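Local coordinates for uncharacterized ParM protein (Staphylococcus aureus, PDB 3JS6) that probably forms nucleotide-dependent, actin-like filaments that drive plasmid segregation before cell division, at residues A[166-169]-A[170-174]; A[334-337]-A[338-341]. All coordinates share one frame; numbering follows the deposited sequence.

Interaction 1: residues A[166-169]-A[170-174]; sequences TLLD and LNMEN
Asn171 folds back on Leu167 where helix 162-169 runs out, a compact example of a side chain turning to serve the helix it has just left. From CB onward, every step stays close to one oxygen: Asn171 CB lies 3.2 Å from Leu167 O, its CG passes that oxygen at 3.5 Å, and its ND2 closes on it at 2.9 Å in a nearly straight hydrogen bond (160°). Leu167 O lies almost in the amide plane, while ND2 sits 18° off the carbonyl plane. A chi1 of -73° sets CG beside the backbone N, turning the amide toward the helix. The backbone adds two weak bonds, Leu170 N to Leu167 O and Asn171 N to Leu168 O.

On another side, Met172, a selenomethionine, runs alongside Leu168 in the same direction, SE meeting CD2 at 4.0 Å. Asp169 and Leu170 also run together, Asp169 OD2 being 3.8 Å from Leu170 CD2, but the carboxylate has stronger partners in Arg328, through a salt bridge, and Ser325. The arrangement is a helix C-terminus finished by an asparagine amide and leading into the hairpin 172-173/176-177, consistent with the crossing between the two domains of an actin-like fold.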
# COMPACT_ATOMS: atom_id res chain seq x y z
N THR A 166 -4.22 6.38 -5.28
CA THR A 166 -3.15 7.27 -5.68
C THR A 166 -3.71 8.49 -6.41
O THR A 166 -3.36 9.61 -6.09
CB THR A 166 -2.15 6.49 -6.58
OG1 THR A 166 -1.55 5.44 -5.79
CG2 THR A 166 -1.05 7.40 -7.10
N LEU A 167 -4.56 8.28 -7.41
CA LEU A 167 -5.16 9.40 -8.13
C LEU A 167 -5.89 10.37 -7.18
O LEU A 167 -5.79 11.60 -7.31
CB LEU A 167 -6.14 8.88 -9.19
CG LEU A 167 -5.46 8.41 -10.46
CD1 LEU A 167 -6.46 7.71 -11.37
CD2 LEU A 167 -4.84 9.59 -11.16
N LEU A 168 -6.64 9.80 -6.24
CA LEU A 168 -7.42 10.57 -5.28
C LEU A 168 -6.57 11.38 -4.30
O LEU A 168 -7.00 12.43 -3.81
CB LEU A 168 -8.36 9.64 -4.51
CG LEU A 168 -9.49 9.05 -5.36
CD1 LEU A 168 -10.30 8.06 -4.49
CD2 LEU A 168 -10.39 10.16 -5.89
N ASP A 169 -5.38 10.88 -4.00
CA ASP A 169 -4.44 11.56 -3.11
C ASP A 169 -4.16 12.93 -3.73
O ASP A 169 -4.12 13.93 -3.04
CB ASP A 169 -3.14 10.72 -3.01
CG ASP A 169 -2.01 11.40 -2.20
OD1 ASP A 169 -2.27 12.06 -1.16
OD2 ASP A 169 -0.83 11.21 -2.58
N LEU A 170 -4.00 12.95 -5.05
CA LEU A 170 -3.66 14.17 -5.77
C LEU A 170 -4.78 14.83 -6.57
O LEU A 170 -4.53 15.76 -7.33
CB LEU A 170 -2.50 13.89 -6.72
CG LEU A 170 -1.28 13.27 -6.02
CD1 LEU A 170 -0.19 12.98 -7.02
CD2 LEU A 170 -0.78 14.22 -4.94
N ASN A 171 -6.00 14.35 -6.45
CA ASN A 171 -7.05 14.99 -7.24
C ASN A 171 -8.35 15.18 -6.48
O ASN A 171 -9.43 15.27 -7.08
CB ASN A 171 -7.29 14.18 -8.51
CG ASN A 171 -6.17 14.36 -9.51
OD1 ASN A 171 -6.14 15.33 -10.26
ND2 ASN A 171 -5.23 13.42 -9.51
N MSE A 172 -8.23 15.27 -5.16
CA MSE A 172 -9.39 15.44 -4.31
C MSE A 172 -9.15 16.20 -3.01
O MSE A 172 -8.19 15.92 -2.27
CB MSE A 172 -9.99 14.07 -3.98
CG MSE A 172 -11.17 14.09 -3.06
SE MSE A 172 -11.91 12.29 -2.83
CE MSE A 172 -13.42 12.81 -1.77
N GLU A 173 -10.03 17.16 -2.73
CA GLU A 173 -9.92 17.93 -1.51
C GLU A 173 -11.34 18.26 -1.07
O GLU A 173 -12.24 18.43 -1.91
CB GLU A 173 -9.13 19.22 -1.77
CG GLU A 173 -7.94 19.44 -0.83
CD GLU A 173 -6.92 18.30 -0.85
OE1 GLU A 173 -7.11 17.31 -0.09
OE2 GLU A 173 -5.92 18.37 -1.61
N ASN A 174 -11.55 18.32 0.24
CA ASN A 174 -12.86 18.63 0.82
C ASN A 174 -13.98 17.75 0.25
O ASN A 174 -15.07 18.23 -0.04
CB ASN A 174 -13.17 20.11 0.58
CG ASN A 174 -11.96 20.99 0.83
OD1 ASN A 174 -11.41 21.02 1.93
ND2 ASN A 174 -11.52 21.70 -0.20
O HOH W 1 -5.12 16.29 -3.84

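Interaction 2: residues A[334-337]-A[338-341]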
# COMPACT_ATOMS: atom_id res chain seq x y z
N GLY A 334 -13.06 7.34 2.77
CA GLY A 334 -13.53 6.90 4.07
C GLY A 334 -14.26 8.03 4.79
O GLY A 334 -15.25 7.77 5.49
N GLU A 335 -13.79 9.26 4.63
CA GLU A 335 -14.41 10.43 5.27
C GLU A 335 -15.82 10.61 4.74
O GLU A 335 -16.75 10.92 5.49
CB GLU A 335 -13.62 11.70 4.97
CG GLU A 335 -12.24 11.78 5.65
CD GLU A 335 -12.32 11.95 7.16
OE1 GLU A 335 -11.25 12.01 7.80
OE2 GLU A 335 -13.44 12.03 7.70
N LEU A 336 -15.96 10.41 3.43
CA LEU A 336 -17.27 10.53 2.79
C LEU A 336 -18.15 9.40 3.27
O LEU A 336 -19.35 9.59 3.49
CB LEU A 336 -17.13 10.47 1.27
CG LEU A 336 -16.45 11.69 0.64
CD1 LEU A 336 -16.50 11.55 -0.86
CD2 LEU A 336 -17.15 12.97 1.07
N LEU A 337 -17.58 8.21 3.44
CA LEU A 337 -18.39 7.09 3.92
C LEU A 337 -18.82 7.37 5.37
O LEU A 337 -19.93 7.01 5.80
CB LEU A 337 -17.62 5.77 3.84
CG LEU A 337 -18.42 4.51 4.19
CD1 LEU A 337 -19.59 4.36 3.21
CD2 LEU A 337 -17.53 3.30 4.12
N LYS A 338 -17.94 8.00 6.13
CA LYS A 338 -18.23 8.34 7.52
C LYS A 338 -19.41 9.32 7.59
O LYS A 338 -20.26 9.22 8.47
CB LYS A 338 -17.00 8.96 8.18
CG LYS A 338 -17.27 9.61 9.54
CD LYS A 338 -15.99 10.18 10.12
CE LYS A 338 -16.28 11.06 11.33
NZ LYS A 338 -15.04 11.54 11.96
N ASN A 339 -19.45 10.27 6.68
CA ASN A 339 -20.57 11.21 6.69
C ASN A 339 -21.86 10.46 6.35
O ASN A 339 -22.89 10.65 7.00
CB ASN A 339 -20.36 12.35 5.69
CG ASN A 339 -19.12 13.14 5.99
OD1 ASN A 339 -18.76 13.33 7.15
ND2 ASN A 339 -18.47 13.63 4.94
N LYS A 340 -21.80 9.61 5.33
CA LYS A 340 -22.99 8.86 4.95
C LYS A 340 -23.56 8.10 6.14
O LYS A 340 -24.78 8.00 6.31
CB LYS A 340 -22.67 7.89 3.82
CG LYS A 340 -23.88 7.10 3.36
CD LYS A 340 -23.53 6.12 2.25
CE LYS A 340 -24.72 5.22 1.94
NZ LYS A 340 -24.33 4.13 1.01
N VAL A 341 -22.67 7.59 6.99
CA VAL A 341 -23.05 6.82 8.17
C VAL A 341 -23.56 7.69 9.33
O VAL A 341 -24.48 7.29 10.05
CB VAL A 341 -21.84 5.96 8.64
CG1 VAL A 341 -22.11 5.34 10.00
CG2 VAL A 341 -21.57 4.88 7.60
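The amide of Asn339 lies with one face over the carbonyl oxygen of Glu335, one turn back along the helix. That oxygen sits almost directly above Asn339 CG, 3.3 Å away, so ND2, though equally near, points its hydrogens elsewhere and makes no bond to it. Leu336 CA approaches ND2 from the same face, while the methyl CD2 of Leu336 comes nearer the edge at the nitrogen end, 4.1 Å from ND2. The second flat group, the carboxylate of Glu335, meets a lysine chain: Lys338 CD stands 4.0 Å from OE2, raised from the carboxylate plane. A bend at chi2 (-70°) turns the carboxylate outward, to the side on which Lys338 lies, and the two chains run beside each other in the same direction. Any attraction between the charges is probably weak, since Glu335 OE2 and Lys338 NZ are 4.6 Å apart, beyond a salt bridge; extended throughout, the lysine instead carries NZ to a weak hydrogen bond with Val4 O.

Beneath these groups, four regular i to i+4 backbone bonds link the two turns, from Lys338 N to Gly334 O (2.8 Å) through to Val341 N to Leu337 O. Val341 CG2 rests 3.2 Å from Leu337 O, the same oxygen that accepts the bond from Val341 N.

All this belongs to the last part of helix 325-342. Glu335 and Lys338 pack against Val6 of strand 4-11, Leu337 and Val341 against Lys158 and Lys155 of strand 148-161, and Asn339 and Lys340 remain exposed.

In the fold
The two local contacts, interaction 1 and interaction 2, are far apart in sequence, yet their centres lie about 16 Å apart and their side chains touch: Met172 CE packs against Leu336 CD1 at 3.4 Å. The selenomethionine thus joins the exit of helix 162-169 to helix 325-342. Earlier in helix 325-342, Leu333 packs on Leu168, and the amino group of Lys332 donates hydrogen bonds to the carbonyl oxygens of Leu168, Asp169 and Met172, which probably puts a positive charge at the C-terminal end of helix 162-169. Further along, residues 334-341 reach strands 4-11 and 148-161, so the C-terminal helix spans from the probable interdomain crossing to the N-terminal domain sheet.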